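PDB 6G1D: hydrogen peroxide-inducible genes activator from Corynebacterium glutamicum, which probably senses hydrogen peroxide as a LysR-type transcription factor, binding DNA through its helix-turn-helix domain and responding through its regulatory domain. Local coordinates for residues N95-G100 and F296-L301. The protein carries 1 engineered substitution. Residues are numbered along the deposited sequence; the frame is centred on the assembly and turned at random.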
ATOM      1  N   ASN B  95     -12.077  -2.533  37.890  1.00104.43           N
ATOM      2  CA  ASN B  95     -13.025  -2.354  38.956  1.00106.04           C
ATOM      3  C   ASN B  95     -14.490  -2.225  38.595  1.00103.49           C
ATOM      4  O   ASN B  95     -15.342  -2.810  39.228  1.00103.42           O
ATOM      5  CB  ASN B  95     -12.615  -1.120  39.723  1.00 95.96           C
ATOM      6  CG  ASN B  95     -13.439  -0.919  40.938  1.00104.71           C
ATOM      7  OD1 ASN B  95     -14.195  -1.801  41.323  1.00122.44           O
ATOM      8  ND2 ASN B  95     -13.305   0.243  41.562  1.00115.60           N
ATOM      9  N   GLY B  96     -14.778  -1.469  37.558  1.00115.53           N
ATOM     10  CA  GLY B  96     -16.151  -1.226  37.174  1.00113.50           C
ATOM     11  C   GLY B  96     -16.549  -1.609  35.768  1.00109.50           C
ATOM     12  O   GLY B  96     -15.830  -2.301  35.053  1.00 98.83           O
ATOM     13  N   SER B  97     -17.759  -1.198  35.428  1.00 74.17           N
ATOM     14  CA  SER B  97     -18.342  -1.416  34.136  1.00 65.40           C
ATOM     15  C   SER B  97     -18.229  -0.099  33.404  1.00 64.67           C
ATOM     16  O   SER B  97     -18.616   0.947  33.901  1.00 56.04           O
ATOM     17  CB  SER B  97     -19.792  -1.801  34.280  1.00 73.91           C
ATOM     18  OG  SER B  97     -20.388  -1.081  35.334  1.00 75.16           O
ATOM     19  N   LEU B  98     -17.703  -0.185  32.201  1.00 51.69           N
ATOM     20  CA  LEU B  98     -17.449   0.969  31.371  1.00 49.86           C
ATOM     21  C   LEU B  98     -16.534   1.996  32.010  1.00 50.56           C
ATOM     22  O   LEU B  98     -16.816   3.179  32.025  1.00 46.70           O
ATOM     23  CB  LEU B  98     -18.713   1.566  30.759  1.00 47.57           C
ATOM     24  CG  LEU B  98     -19.343   0.632  29.743  1.00 49.02           C
ATOM     25  CD1 LEU B  98     -20.559   1.261  29.110  1.00 49.38           C
ATOM     26  CD2 LEU B  98     -18.324   0.262  28.696  1.00 48.32           C
ATOM     27  N   THR B  99     -15.467   1.498  32.612  1.00 53.14           N
ATOM     28  CA  THR B  99     -14.432   2.357  33.123  1.00 54.99           C
ATOM     29  C   THR B  99     -13.165   1.919  32.396  1.00 54.58           C
ATOM     30  O   THR B  99     -13.047   0.759  31.925  1.00 54.63           O
ATOM     31  CB  THR B  99     -14.276   2.218  34.646  1.00 57.16           C
ATOM     32  OG1 THR B  99     -13.942   0.890  34.955  1.00 53.69           O
ATOM     33  CG2 THR B  99     -15.592   2.485  35.384  1.00 56.10           C
ATOM     34  N   GLY B 100     -12.179   2.813  32.315  1.00 53.03           N
ATOM     35  CA  GLY B 100     -10.933   2.510  31.654  1.00 55.01           C
ATOM     36  C   GLY B 100     -11.039   2.498  30.139  1.00 50.80           C
ATOM     37  O   GLY B 100     -12.068   2.871  29.580  1.00 54.51           O
ATOM     38  N   PHE B 296     -20.319  -4.686  27.368  1.00 45.26           N
ATOM     39  CA  PHE B 296     -20.628  -4.455  25.974  1.00 44.43           C
ATOM     40  C   PHE B 296     -22.140  -4.281  25.752  1.00 44.75           C
ATOM     41  O   PHE B 296     -22.534  -3.491  24.916  1.00 42.03           O
ATOM     42  CB  PHE B 296     -20.062  -5.557  25.077  1.00 44.95           C
ATOM     43  CG  PHE B 296     -18.559  -5.703  25.130  1.00 44.97           C
ATOM     44  CD1 PHE B 296     -17.707  -4.668  25.577  1.00 44.06           C
ATOM     45  CD2 PHE B 296     -17.992  -6.879  24.691  1.00 45.31           C
ATOM     46  CE1 PHE B 296     -16.340  -4.845  25.590  1.00 47.21           C
ATOM     47  CE2 PHE B 296     -16.619  -7.048  24.723  1.00 48.16           C
ATOM     48  CZ  PHE B 296     -15.793  -6.020  25.155  1.00 47.06           C
ATOM     49  N   GLU B 297     -22.953  -4.983  26.535  1.00 53.59           N
ATOM     50  CA  GLU B 297     -24.403  -4.814  26.554  1.00 54.62           C
ATOM     51  C   GLU B 297     -24.815  -3.420  27.044  1.00 55.32           C
ATOM     52  O   GLU B 297     -25.794  -2.845  26.553  1.00 52.98           O
ATOM     53  CB  GLU B 297     -25.067  -5.857  27.454  1.00 58.60           C
ATOM     54  CG  GLU B 297     -26.457  -6.241  27.052  1.00 68.45           C
ATOM     55  CD  GLU B 297     -26.458  -7.181  25.854  1.00 67.91           C
ATOM     56  OE1 GLU B 297     -25.708  -8.190  25.901  1.00 72.03           O
ATOM     57  OE2 GLU B 297     -27.218  -6.920  24.884  1.00 69.43           O
ATOM     58  N   GLN B 298     -24.085  -2.884  28.021  1.00 43.55           N
ATOM     59  CA  GLN B 298     -24.314  -1.510  28.450  1.00 47.34           C
ATOM     60  C   GLN B 298     -23.875  -0.548  27.366  1.00 43.92           C
ATOM     61  O   GLN B 298     -24.527   0.462  27.136  1.00 40.47           O
ATOM     62  CB  GLN B 298     -23.554  -1.146  29.736  1.00 49.49           C
ATOM     63  CG  GLN B 298     -24.132  -1.631  31.042  1.00 57.01           C
ATOM     64  CD  GLN B 298     -23.130  -1.474  32.187  1.00 58.88           C
ATOM     65  OE1 GLN B 298     -22.410  -2.416  32.481  1.00 58.88           O
ATOM     66  NE2 GLN B 298     -23.071  -0.285  32.840  1.00 53.75           N
ATOM     67  N   PHE B 299     -22.758  -0.835  26.713  1.00 39.66           N
ATOM     68  CA  PHE B 299     -22.316   0.028  25.641  1.00 40.23           C
ATOM     69  C   PHE B 299     -23.329   0.043  24.527  1.00 39.60           C
ATOM     70  O   PHE B 299     -23.561   1.082  23.927  1.00 37.51           O
ATOM     71  CB  PHE B 299     -20.937  -0.375  25.084  1.00 39.82           C
ATOM     72  CG  PHE B 299     -20.317   0.682  24.241  1.00 41.70           C
ATOM     73  CD1 PHE B 299     -19.994   0.469  22.904  1.00 39.49           C
ATOM     74  CD2 PHE B 299     -20.114   1.931  24.780  1.00 40.92           C
ATOM     75  CE1 PHE B 299     -19.488   1.487  22.135  1.00 39.27           C
ATOM     76  CE2 PHE B 299     -19.569   2.961  24.008  1.00 42.41           C
ATOM     77  CZ  PHE B 299     -19.223   2.723  22.687  1.00 41.43           C
ATOM     78  N   ALA B 300     -23.919  -1.122  24.234  1.00 41.02           N
ATOM     79  CA  ALA B 300     -24.963  -1.211  23.209  1.00 38.39           C
ATOM     80  C   ALA B 300     -26.120  -0.259  23.490  1.00 40.25           C
ATOM     81  O   ALA B 300     -26.650   0.377  22.551  1.00 36.41           O
ATOM     82  CB  ALA B 300     -25.498  -2.624  23.093  1.00 38.84           C
ATOM     83  N   LEU B 301     -26.547  -0.174  24.755  1.00 40.30           N
ATOM     84  CA  LEU B 301     -27.628   0.740  25.110  1.00 39.03           C
ATOM     85  C   LEU B 301     -27.267   2.201  24.785  1.00 37.82           C
ATOM     86  O   LEU B 301     -28.129   2.974  24.333  1.00 39.68           O
ATOM     87  CB  LEU B 301     -28.016   0.597  26.594  1.00 43.37           C
ATOM     88  CG  LEU B 301     -28.643  -0.714  27.081  1.00 45.63           C
ATOM     89  CD1 LEU B 301     -28.853  -0.582  28.603  1.00 43.39           C
ATOM     90  CD2 LEU B 301     -29.962  -1.022  26.343  1.00 46.33           C
TER
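Leu98 reaches from the loop between helix 68-95 and strand 100-106 onto helix 293-316, and its CD1 methyl does the touching. With CG anti to its own carbonyl carbon (chi1 -67°) and the chain extended beyond it, CD1 arrives 3.9 Å from Gln298 CB. The same methyl lies 4.4 Å from Phe299 CB and meets the Phe299 ring at its edge, near the ring plane, rather than over a face. Leu98 and Gln298 run past each other in opposite directions; Gln298 CB offers the methyl an apolar surface, while the extended chain carries the amide on to Ser97. There Gln298 OE1 comes within 3.2 Å of Ser97 CB. Ser97 OG stands 3.7 Å from both OE1 and NE2 of Gln298, too far for a hydrogen bond. The small side chain of Ser97 lets the amide lie close to its CB. Phe299 packs onto Leu102 and Val104 of the mixed sheet, and Glu295 accepts a hydrogen bond from Leu98 N. The loop leading into strand 100-106 is thus packed against helix 293-316 within the LysR substrate-binding domain. No hydrogen bond joins the two segments: van der Waals packing of Leu98 CD1 on Gln298 and Phe299 carries the contact, beside the polar pair Ser97 and Gln298.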